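Local coordinates for Lmo0135 protein (Listeria monocytogenes EGD-e, PDB 5ISU) that probably serves as the extracellular substrate-binding component of an ABC transporter and, as family 5 solute-binding proteins generally do, takes part in peptide uptake, at residues Y49-E55 with I148-I154; I251-N256 with P486-F492; I384-R388 with A417-N423. One frame throughout, in Å; residues are numbered along the deposited sequence.

Interaction 1 (Y49-E55 with I148-I154)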
loop_
_atom_site.group_PDB
_atom_site.type_symbol
_atom_site.label_atom_id
_atom_site.label_comp_id
_atom_site.label_asym_id
_atom_site.label_seq_id
_atom_site.Cartn_x
_atom_site.Cartn_y
_atom_site.Cartn_z
ATOM N N TYR A 49 -1.891 15.358 -9.052
ATOM C CA TYR A 49 -1.761 14.594 -10.289
ATOM C C TYR A 49 -2.873 13.572 -10.499
ATOM O O TYR A 49 -3.256 12.871 -9.583
ATOM C CB TYR A 49 -0.448 13.819 -10.279
ATOM C CG TYR A 49 0.811 14.658 -10.302
ATOM C CD1 TYR A 49 1.350 15.186 -9.126
ATOM C CD2 TYR A 49 1.497 14.878 -11.496
ATOM C CE1 TYR A 49 2.523 15.920 -9.148
ATOM C CE2 TYR A 49 2.662 15.617 -11.526
ATOM C CZ TYR A 49 3.170 16.125 -10.353
ATOM O OH TYR A 49 4.309 16.849 -10.400
ATOM N N ALA A 50 -3.339 13.468 -11.739
ATOM C CA ALA A 50 -4.328 12.493 -12.130
ATOM C C ALA A 50 -3.619 11.272 -12.787
ATOM O O ALA A 50 -2.590 11.435 -13.450
ATOM C CB ALA A 50 -5.304 13.119 -13.100
ATOM N N PRO A 51 -4.160 10.047 -12.587
ATOM C CA PRO A 51 -3.601 8.849 -13.227
ATOM C C PRO A 51 -4.290 8.536 -14.578
ATOM O O PRO A 51 -5.266 9.190 -14.939
ATOM C CB PRO A 51 -3.939 7.764 -12.218
ATOM C CG PRO A 51 -5.301 8.184 -11.725
ATOM C CD PRO A 51 -5.252 9.693 -11.652
ATOM N N LEU A 52 -3.792 7.549 -15.318
ATOM C CA LEU A 52 -4.462 7.160 -16.565
ATOM C C LEU A 52 -5.798 6.508 -16.199
ATOM O O LEU A 52 -6.824 6.779 -16.822
ATOM C CB LEU A 52 -3.615 6.193 -17.380
ATOM C CG LEU A 52 -2.281 6.748 -17.881
ATOM C CD1 LEU A 52 -1.447 5.640 -18.507
ATOM C CD2 LEU A 52 -2.497 7.887 -18.862
ATOM N N PHE A 53 -5.755 5.645 -15.184
ATOM C CA PHE A 53 -6.926 4.937 -14.678
ATOM C C PHE A 53 -6.889 4.991 -13.167
ATOM O O PHE A 53 -5.810 5.090 -12.581
ATOM C CB PHE A 53 -6.900 3.480 -15.114
ATOM C CG PHE A 53 -6.933 3.295 -16.602
ATOM C CD1 PHE A 53 -5.763 3.311 -17.332
ATOM C CD2 PHE A 53 -8.138 3.108 -17.265
ATOM C CE1 PHE A 53 -5.785 3.131 -18.708
ATOM C CE2 PHE A 53 -8.177 2.935 -18.631
ATOM C CZ PHE A 53 -6.994 2.942 -19.363
ATOM N N TRP A 54 -8.059 4.938 -12.536
ATOM C CA TRP A 54 -8.124 4.939 -11.089
ATOM C C TRP A 54 -7.837 3.515 -10.606
ATOM O O TRP A 54 -8.520 2.594 -10.983
ATOM C CB TRP A 54 -9.499 5.398 -10.589
ATOM C CG TRP A 54 -9.906 6.778 -11.002
ATOM C CD1 TRP A 54 -10.888 7.105 -11.878
ATOM C CD2 TRP A 54 -9.337 8.017 -10.558
ATOM N NE1 TRP A 54 -10.989 8.467 -11.996
ATOM C CE2 TRP A 54 -10.042 9.052 -11.200
ATOM C CE3 TRP A 54 -8.311 8.348 -9.678
ATOM C CZ2 TRP A 54 -9.753 10.401 -10.987
ATOM C CZ3 TRP A 54 -8.011 9.701 -9.464
ATOM C CH2 TRP A 54 -8.719 10.703 -10.123
ATOM N N GLU A 55 -6.812 3.365 -9.775
ATOM C CA GLU A 55 -6.377 2.069 -9.240
ATOM C C GLU A 55 -7.447 1.301 -8.473
ATOM O O GLU A 55 -7.646 0.115 -8.708
ATOM C CB GLU A 55 -5.149 2.280 -8.314
ATOM C CG GLU A 55 -4.705 1.047 -7.522
ATOM C CD GLU A 55 -3.414 1.251 -6.731
ATOM O OE1 GLU A 55 -2.951 2.400 -6.623
ATOM O OE2 GLU A 55 -2.867 0.249 -6.206
ATOM N N ILE A 148 -0.142 -0.214 -15.794
ATOM C CA ILE A 148 -0.839 0.832 -16.545
ATOM C C ILE A 148 -1.929 1.503 -15.680
ATOM O O ILE A 148 -2.143 2.706 -15.787
ATOM C CB ILE A 148 -1.466 0.284 -17.851
ATOM C CG1 ILE A 148 -0.370 -0.053 -18.858
ATOM C CG2 ILE A 148 -2.400 1.301 -18.500
ATOM C CD1 ILE A 148 -0.898 -0.705 -20.122
ATOM N N LYS A 149 -2.604 0.712 -14.840
ATOM C CA LYS A 149 -3.673 1.210 -13.949
ATOM C C LYS A 149 -3.189 1.968 -12.705
ATOM O O LYS A 149 -4.016 2.444 -11.940
ATOM C CB LYS A 149 -4.547 0.060 -13.453
ATOM C CG LYS A 149 -5.183 -0.799 -14.513
ATOM C CD LYS A 149 -6.214 -0.087 -15.338
ATOM C CE LYS A 149 -6.975 -1.117 -16.154
ATOM N NZ LYS A 149 -8.035 -0.470 -16.963
ATOM N N THR A 150 -1.877 2.034 -12.484
ATOM C CA THR A 150 -1.286 2.759 -11.343
ATOM C C THR A 150 -0.274 3.805 -11.851
ATOM O O THR A 150 0.667 4.167 -11.145
ATOM C CB THR A 150 -0.588 1.780 -10.345
ATOM O OG1 THR A 150 0.430 1.010 -11.024
ATOM C CG2 THR A 150 -1.599 0.818 -9.709
ATOM N N PHE A 151 -0.539 4.347 -13.045
ATOM C CA PHE A 151 0.358 5.258 -13.726
ATOM C C PHE A 151 -0.111 6.724 -13.782
ATOM O O PHE A 151 -1.196 7.029 -14.318
ATOM C CB PHE A 151 0.532 4.745 -15.158
ATOM C CG PHE A 151 1.656 5.390 -15.897
ATOM C CD1 PHE A 151 2.926 4.856 -15.826
ATOM C CD2 PHE A 151 1.452 6.519 -16.662
ATOM C CE1 PHE A 151 3.986 5.444 -16.495
ATOM C CE2 PHE A 151 2.501 7.107 -17.341
ATOM C CZ PHE A 151 3.774 6.560 -17.261
ATOM N N PHE A 152 0.744 7.618 -13.276
ATOM C CA PHE A 152 0.501 9.073 -13.269
ATOM C C PHE A 152 1.529 9.723 -14.197
ATOM O O PHE A 152 2.717 9.648 -13.920
ATOM C CB PHE A 152 0.687 9.664 -11.856
ATOM C CG PHE A 152 -0.300 9.168 -10.826
ATOM C CD1 PHE A 152 -0.143 7.929 -10.230
ATOM C CD2 PHE A 152 -1.355 9.980 -10.401
ATOM C CE1 PHE A 152 -1.043 7.485 -9.255
ATOM C CE2 PHE A 152 -2.261 9.545 -9.443
ATOM C CZ PHE A 152 -2.101 8.294 -8.864
ATOM N N PRO A 153 1.089 10.347 -15.305
ATOM C CA PRO A 153 2.092 10.968 -16.150
ATOM C C PRO A 153 2.642 12.280 -15.594
ATOM O O PRO A 153 1.992 12.940 -14.753
ATOM C CB PRO A 153 1.342 11.226 -17.465
ATOM C CG PRO A 153 -0.083 11.255 -17.105
ATOM C CD PRO A 153 -0.233 10.313 -15.950
ATOM N N ILE A 154 3.862 12.611 -16.025
ATOM C CA ILE A 154 4.495 13.895 -15.672
ATOM C C ILE A 154 4.608 14.734 -16.958
ATOM O O ILE A 154 4.458 14.209 -18.048
ATOM C CB ILE A 154 5.825 13.734 -14.892
ATOM C CG1 ILE A 154 6.909 13.011 -15.706
ATOM C CG2 ILE A 154 5.562 12.974 -13.603
ATOM C CD1 ILE A 154 8.244 12.925 -14.984
HETATM O O HOH W 1 -0.661 13.444 -14.171
HETATM O O HOH W 2 -3.232 4.736 -14.067
#

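Interaction 2 (I251-N256 with P486-F492)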
loop_
_atom_site.group_PDB
_atom_site.type_symbol
_atom_site.label_atom_id
_atom_site.label_comp_id
_atom_site.label_asym_id
_atom_site.label_seq_id
_atom_site.Cartn_x
_atom_site.Cartn_y
_atom_site.Cartn_z
ATOM N N ILE A 251 -15.610 7.452 9.035
ATOM C CA ILE A 251 -15.645 6.554 7.888
ATOM C C ILE A 251 -14.586 5.471 8.074
ATOM O O ILE A 251 -13.419 5.777 8.296
ATOM C CB ILE A 251 -15.339 7.299 6.580
ATOM C CG1 ILE A 251 -16.103 8.625 6.510
ATOM C CG2 ILE A 251 -15.693 6.420 5.393
ATOM C CD1 ILE A 251 -15.672 9.516 5.369
ATOM N N THR A 252 -15.017 4.223 7.953
ATOM C CA THR A 252 -14.172 3.052 8.100
ATOM C C THR A 252 -14.220 2.256 6.786
ATOM O O THR A 252 -15.291 1.926 6.303
ATOM C CB THR A 252 -14.666 2.190 9.261
ATOM O OG1 THR A 252 -14.601 2.956 10.472
ATOM C CG2 THR A 252 -13.813 0.925 9.409
ATOM N N TYR A 253 -13.049 1.944 6.240
ATOM C CA TYR A 253 -12.931 1.271 4.953
ATOM C C TYR A 253 -11.646 0.416 4.911
ATOM O O TYR A 253 -10.710 0.679 5.662
ATOM C CB TYR A 253 -12.904 2.334 3.852
ATOM C CG TYR A 253 -11.801 3.358 4.065
ATOM C CD1 TYR A 253 -11.958 4.384 4.978
ATOM C CD2 TYR A 253 -10.597 3.272 3.373
ATOM C CE1 TYR A 253 -10.957 5.299 5.206
ATOM C CE2 TYR A 253 -9.583 4.194 3.582
ATOM C CZ TYR A 253 -9.765 5.208 4.493
ATOM O OH TYR A 253 -8.759 6.111 4.721
ATOM N N PRO A 254 -11.602 -0.612 4.044
ATOM C CA PRO A 254 -10.393 -1.437 4.021
ATOM C C PRO A 254 -9.162 -0.687 3.549
ATOM O O PRO A 254 -9.251 0.112 2.641
ATOM C CB PRO A 254 -10.757 -2.578 3.046
ATOM C CG PRO A 254 -12.256 -2.599 3.006
ATOM C CD PRO A 254 -12.639 -1.149 3.139
ATOM N N GLU A 255 -8.030 -0.900 4.211
ATOM C CA GLU A 255 -6.780 -0.252 3.793
ATOM C C GLU A 255 -5.928 -1.213 2.973
ATOM O O GLU A 255 -4.823 -0.859 2.563
ATOM C CB GLU A 255 -5.987 0.306 4.983
ATOM C CG GLU A 255 -4.843 1.240 4.548
ATOM C CD GLU A 255 -4.485 2.311 5.573
ATOM O OE1 GLU A 255 -4.208 3.463 5.150
ATOM O OE2 GLU A 255 -4.534 2.033 6.796
ATOM N N ASN A 256 -6.465 -2.405 2.707
ATOM C CA ASN A 256 -5.746 -3.454 1.976
ATOM C C ASN A 256 -4.419 -3.780 2.648
ATOM O O ASN A 256 -3.445 -4.121 1.990
ATOM C CB ASN A 256 -5.547 -3.085 0.504
ATOM C CG ASN A 256 -6.852 -2.982 -0.258
ATOM O OD1 ASN A 256 -7.862 -3.556 0.117
ATOM N ND2 ASN A 256 -6.819 -2.273 -1.349
ATOM N N PRO A 486 -13.445 6.804 -0.388
ATOM C CA PRO A 486 -12.349 6.543 0.536
ATOM C C PRO A 486 -11.474 5.433 -0.033
ATOM O O PRO A 486 -11.990 4.501 -0.661
ATOM C CB PRO A 486 -13.058 6.081 1.799
ATOM C CG PRO A 486 -14.417 6.720 1.724
ATOM C CD PRO A 486 -14.762 6.694 0.263
ATOM N N GLN A 487 -10.164 5.534 0.106
ATOM C CA GLN A 487 -9.322 4.463 -0.437
ATOM C C GLN A 487 -8.035 4.362 0.332
ATOM O O GLN A 487 -7.645 5.313 1.015
ATOM C CB GLN A 487 -9.016 4.697 -1.920
ATOM C CG GLN A 487 -8.007 5.797 -2.165
ATOM C CD GLN A 487 -7.585 5.925 -3.609
ATOM O OE1 GLN A 487 -8.267 5.469 -4.504
ATOM N NE2 GLN A 487 -6.466 6.610 -3.839
ATOM N N PRO A 488 -7.332 3.231 0.191
ATOM C CA PRO A 488 -6.081 3.058 0.915
ATOM C C PRO A 488 -5.089 4.194 0.693
ATOM O O PRO A 488 -5.092 4.820 -0.374
ATOM C CB PRO A 488 -5.523 1.765 0.321
ATOM C CG PRO A 488 -6.737 1.019 -0.114
ATOM C CD PRO A 488 -7.639 2.065 -0.663
ATOM N N VAL A 489 -4.293 4.467 1.725
ATOM C CA VAL A 489 -3.212 5.460 1.734
ATOM C C VAL A 489 -3.578 6.958 1.664
ATOM O O VAL A 489 -3.262 7.709 2.579
ATOM C CB VAL A 489 -2.154 5.196 0.606
ATOM C CG1 VAL A 489 -0.952 6.125 0.755
ATOM C CG2 VAL A 489 -1.674 3.746 0.613
ATOM N N THR A 490 -4.200 7.379 0.570
ATOM C CA THR A 490 -4.460 8.795 0.298
ATOM C C THR A 490 -5.731 9.389 0.845
ATOM O O THR A 490 -6.042 10.529 0.524
ATOM C CB THR A 490 -4.523 9.012 -1.214
ATOM O OG1 THR A 490 -5.738 8.443 -1.729
ATOM C CG2 THR A 490 -3.298 8.363 -1.896
ATOM N N MET A 491 -6.453 8.624 1.656
ATOM C CA MET A 491 -7.749 9.017 2.248
ATOM C C MET A 491 -8.830 8.960 1.205
ATOM O O MET A 491 -9.719 8.138 1.312
ATOM C CB MET A 491 -7.748 10.380 2.947
ATOM C CG MET A 491 -6.729 10.509 4.053
ATOM S SD MET A 491 -6.835 12.152 4.773
ATOM C CE MET A 491 -5.405 12.144 5.834
ATOM N N PHE A 492 -8.768 9.827 0.204
ATOM C CA PHE A 492 -9.768 9.820 -0.850
ATOM C C PHE A 492 -9.120 9.709 -2.216
ATOM O O PHE A 492 -7.935 10.053 -2.397
ATOM C CB PHE A 492 -10.626 11.074 -0.820
ATOM C CG PHE A 492 -11.601 11.131 0.321
ATOM C CD1 PHE A 492 -12.767 10.385 0.282
ATOM C CD2 PHE A 492 -11.396 11.979 1.387
ATOM C CE1 PHE A 492 -13.693 10.446 1.306
ATOM C CE2 PHE A 492 -12.321 12.056 2.410
ATOM C CZ PHE A 492 -13.468 11.278 2.375
HETATM O O HOH W 3 -6.609 6.220 3.470
#

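Interaction 3 (I384-R388 with A417-N423)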
loop_
_atom_site.group_PDB
_atom_site.type_symbol
_atom_site.label_atom_id
_atom_site.label_comp_id
_atom_site.label_asym_id
_atom_site.label_seq_id
_atom_site.Cartn_x
_atom_site.Cartn_y
_atom_site.Cartn_z
ATOM N N ILE A 384 17.670 -4.397 11.518
ATOM C CA ILE A 384 17.570 -5.797 11.924
ATOM C C ILE A 384 16.814 -6.654 10.914
ATOM O O ILE A 384 17.337 -7.666 10.450
ATOM C CB ILE A 384 16.921 -5.944 13.317
ATOM C CG1 ILE A 384 17.896 -5.456 14.391
ATOM C CG2 ILE A 384 16.565 -7.400 13.610
ATOM C CD1 ILE A 384 17.321 -5.449 15.797
ATOM N N THR A 385 15.602 -6.242 10.558
ATOM C CA THR A 385 14.766 -7.043 9.663
ATOM C C THR A 385 15.045 -6.862 8.178
ATOM O O THR A 385 14.612 -7.673 7.372
ATOM C CB THR A 385 13.260 -6.798 9.922
ATOM O OG1 THR A 385 12.902 -5.468 9.530
ATOM C CG2 THR A 385 12.940 -7.012 11.386
ATOM N N LEU A 386 15.748 -5.803 7.804
ATOM C CA LEU A 386 16.070 -5.589 6.394
ATOM C C LEU A 386 17.360 -6.352 6.042
ATOM O O LEU A 386 17.735 -6.446 4.872
ATOM C CB LEU A 386 16.197 -4.092 6.094
ATOM C CG LEU A 386 15.771 -3.647 4.697
ATOM C CD1 LEU A 386 14.261 -3.861 4.516
ATOM C CD2 LEU A 386 16.129 -2.182 4.479
ATOM N N ASP A 387 18.009 -6.920 7.064
ATOM C CA ASP A 387 19.248 -7.694 6.902
ATOM C C ASP A 387 18.926 -9.197 6.790
ATOM O O ASP A 387 18.662 -9.860 7.795
ATOM C CB ASP A 387 20.179 -7.418 8.099
ATOM C CG ASP A 387 21.531 -8.108 7.984
ATOM O OD1 ASP A 387 21.882 -8.616 6.888
ATOM O OD2 ASP A 387 22.255 -8.124 9.007
ATOM N N ARG A 388 18.982 -9.724 5.567
ATOM C CA ARG A 388 18.668 -11.140 5.291
ATOM C C ARG A 388 19.543 -12.197 5.990
ATOM O O ARG A 388 19.200 -13.379 5.971
ATOM C CB ARG A 388 18.627 -11.408 3.765
ATOM C CG ARG A 388 17.513 -10.691 3.001
ATOM C CD ARG A 388 16.120 -11.281 3.240
ATOM N NE ARG A 388 15.773 -11.348 4.659
ATOM C CZ ARG A 388 15.321 -10.328 5.391
ATOM N NH1 ARG A 388 15.071 -10.512 6.681
ATOM N NH2 ARG A 388 15.130 -9.125 4.860
ATOM N N ALA A 417 14.803 -12.637 -2.341
ATOM C CA ALA A 417 14.174 -11.337 -2.142
ATOM C C ALA A 417 14.638 -10.589 -0.884
ATOM O O ALA A 417 14.845 -11.201 0.169
ATOM C CB ALA A 417 12.667 -11.479 -2.145
ATOM N N PRO A 418 14.797 -9.256 -1.000
ATOM C CA PRO A 418 15.249 -8.449 0.129
ATOM C C PRO A 418 14.195 -8.297 1.235
ATOM O O PRO A 418 14.565 -8.040 2.377
ATOM C CB PRO A 418 15.578 -7.090 -0.514
ATOM C CG PRO A 418 14.702 -7.019 -1.708
ATOM C CD PRO A 418 14.555 -8.433 -2.203
ATOM N N TYR A 419 12.908 -8.470 0.916
ATOM C CA TYR A 419 11.872 -8.345 1.952
ATOM C C TYR A 419 11.314 -9.711 2.407
ATOM O O TYR A 419 10.230 -9.778 2.959
ATOM C CB TYR A 419 10.763 -7.375 1.504
ATOM C CG TYR A 419 11.299 -6.079 0.913
ATOM C CD1 TYR A 419 11.949 -5.133 1.715
ATOM C CD2 TYR A 419 11.137 -5.786 -0.443
ATOM C CE1 TYR A 419 12.443 -3.950 1.173
ATOM C CE2 TYR A 419 11.622 -4.601 -0.993
ATOM C CZ TYR A 419 12.274 -3.685 -0.183
ATOM O OH TYR A 419 12.754 -2.504 -0.714
ATOM N N ASN A 420 12.078 -10.787 2.193
ATOM C CA ASN A 420 11.689 -12.144 2.624
ATOM C C ASN A 420 12.084 -12.249 4.103
ATOM O O ASN A 420 13.117 -12.840 4.453
ATOM C CB ASN A 420 12.427 -13.183 1.759
ATOM C CG ASN A 420 12.037 -14.639 2.056
ATOM O OD1 ASN A 420 11.492 -14.978 3.110
ATOM N ND2 ASN A 420 12.356 -15.519 1.107
ATOM N N TYR A 421 11.248 -11.674 4.963
ATOM C CA TYR A 421 11.514 -11.616 6.424
ATOM C C TYR A 421 11.639 -12.976 7.117
ATOM O O TYR A 421 12.384 -13.121 8.100
ATOM C CB TYR A 421 10.459 -10.738 7.135
ATOM C CG TYR A 421 10.434 -9.296 6.610
ATOM C CD1 TYR A 421 11.565 -8.485 6.710
ATOM C CD2 TYR A 421 9.286 -8.744 6.035
ATOM C CE1 TYR A 421 11.568 -7.181 6.240
ATOM C CE2 TYR A 421 9.280 -7.435 5.564
ATOM C CZ TYR A 421 10.427 -6.658 5.674
ATOM O OH TYR A 421 10.453 -5.365 5.222
ATOM N N SER A 422 10.933 -13.965 6.583
ATOM C CA SER A 422 10.953 -15.309 7.123
ATOM C C SER A 422 12.209 -16.098 6.684
ATOM O O SER A 422 12.517 -17.125 7.276
ATOM C CB SER A 422 9.685 -16.050 6.695
ATOM O OG SER A 422 8.502 -15.357 7.094
ATOM N N ASN A 423 12.917 -15.611 5.660
ATOM C CA ASN A 423 14.125 -16.267 5.112
ATOM C C ASN A 423 13.817 -17.703 4.628
ATOM O O ASN A 423 14.654 -18.612 4.737
ATOM C CB ASN A 423 15.283 -16.246 6.123
ATOM C CG ASN A 423 15.693 -14.839 6.511
ATOM O OD1 ASN A 423 16.136 -14.067 5.678
ATOM N ND2 ASN A 423 15.575 -14.513 7.801
HETATM O O HOH W 4 16.795 -6.613 2.301
#

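Interaction 1 (Y49-E55 with I148-I154)
Pro-51 lies over one face of the Phe-152 ring where two loops of the family 5 solute-binding fold run together, one leaving helix 39-48 and the other leaving helix 144-148. Pro-51 CB sits almost centrally over that face, 3.8 Å from the centroid of the Phe-152 ring, a CH-pi contact that suits a rigid, flat-sided proline. Phe-152 has CG beside its backbone N (chi1 -64°), which lays the ring alongside the proline and brings its edge to the carbonyl of Tyr-49.

The end of Leu-52 lies against Phe-151. Leu-52 CD1 is 3.5 Å from Phe-151 CD2, the two side chains running side by side, and Thr-99 and Val-100 of helix 93-104 also pack on Phe-151. The backbones of the same two residues are joined by a hydrogen bond, Leu-52 N to Phe-151 O, 2.8 Å.

Farther on, the bend of Lys-149 at chi2 (-67°) lays its aliphatic CD 3.6 Å from Phe-53 CB and carries NZ over one face of the ring, toward its rim. This is a cation-pi contact, with Lys-149 NZ 3.9 Å from the centroid of Phe-53; NZ also makes a weak hydrogen bond to the carbonyl of Gly-58. At the solvent-facing end, the methyl CG2 of Thr-150 lies against the extended Glu-55. A second-segment amide, Phe-151 N, shares a water with Phe-53 N, and another water, near Tyr-49, donates to Ala-50 O at 2.9 Å and Pro-153 O at 2.8 Å.

Interaction 2 (I251-N256 with P486-F492)
Pro-486 opens the contact by laying its CB over one face of the Tyr-253 ring, 3.8 Å from the centroid, in a CH-pi contact. Tyr-253 has CG between its backbone N and carbonyl carbon (chi1 56°), a turn that spreads the ring against the hairpin. Pro-486 CG reaches Ile-251 CG2 at 3.9 Å; the proline ring thus touches both an aromatic and a branched aliphatic side chain.

Gln-487 meets the tyrosine through its backbone: its O accepts from a water that also lies by Tyr-253 OH, near the plane of the ring. Its side chain serves the hairpin instead, NE2 donating to Thr-490 OG1. Pro-488 then places CB 3.5 Å from Glu-255 O, and Pro-488 CG lies 3.5 Å from Asn-256 ND2. Val-489 brings its backbone near the carboxylate of Glu-255, whose OE1 is salt-bridged to Arg-39. Threonine suits position 490 because its hydroxyl works both ways, accepting from Gln-487 and donating to Phe-492 O from above the carbonyl plane, which ties the turn together. Met-491 N gives a weak bond to the tyrosine's water, while Phe-492 ends the run with CZ 4.1 Å from Ile-251 CD1.

Tyr-253 is bonded through its backbone to Ala-470 of strand 462-475, which places the contact on a central sheet. The arrangement is that of a short, weakly bonded beta hairpin, 486-487 with 491-492, laid against long strand 248-263 of the solute-binding fold.

Interaction 3 (I384-R388 with A417-N423)
The last residues of helix 378-385 and those after it face a loop folded into two type I turns, Ala-417 to Asn-420 and Asn-420 to Asn-423, with the CA atoms of Thr-385 and Tyr-421 6.5 Å apart. Arg-388 carries the contact. Its chain is bent at chi2 (-73°) and chi3 (55°), which folds the guanidinium back toward Thr-385 while keeping it against the turns. Arg-388 NE donates to Asn-423 OD1 over 2.9 Å in a nearly straight bond (169°), with the acceptor in the guanidinium plane. Arg-388 NH2 bonds Pro-418 O at 2.8 Å, approaching from above that carbonyl's plane. Arg-388 NH1 and NH2 grip Thr-385 O end-on, at 3.0 and 2.9 Å respectively; the peptide joining Asn-420 to Tyr-421 lies over one face of the group.

Asparagine suits position 423 because its amide works both ways: OD1 receives the arginine, and ND2 donates to Asn-264. Tyr-421 turns a ring edge to the same Thr-385 carbonyl, its CD1 3.2 Å from that O, and it also touches Tyr-260 and Thr-262 of strand 248-263. On the outer side Leu-386 CD1 meets the edge of the Tyr-419 ring, and a water donates to both Leu-386 O and Pro-418 O.

A single cation thus answers two backbone carbonyls and one amide oxygen, so the guanidinium is fixed in rotation, and its charge probably offsets the carbonyl dipoles gathered around it.

Interaction 1 is the most buried of the three, and rings and prolines dominate it; interaction 2 is more accessible to solvent although its centre lies closer to the middle of the chain, and interaction 3 is partly buried. Interactions 1 and 3 fall on opposite sides of the chain's centre, with their own centres about 30 Å apart. Helix 39-48 connects the first two: it packs on Phe-152 in one and on Val-489 and Thr-490 in the other. Strand 248-263 connects the last two, packing against the hairpin of 486-492 and touching Tyr-421. Proline-aromatic CH-pi contacts recur in interactions 1 and 2, whereas in interaction 3 direct side-chain hydrogen bonds from one arginine do the joining.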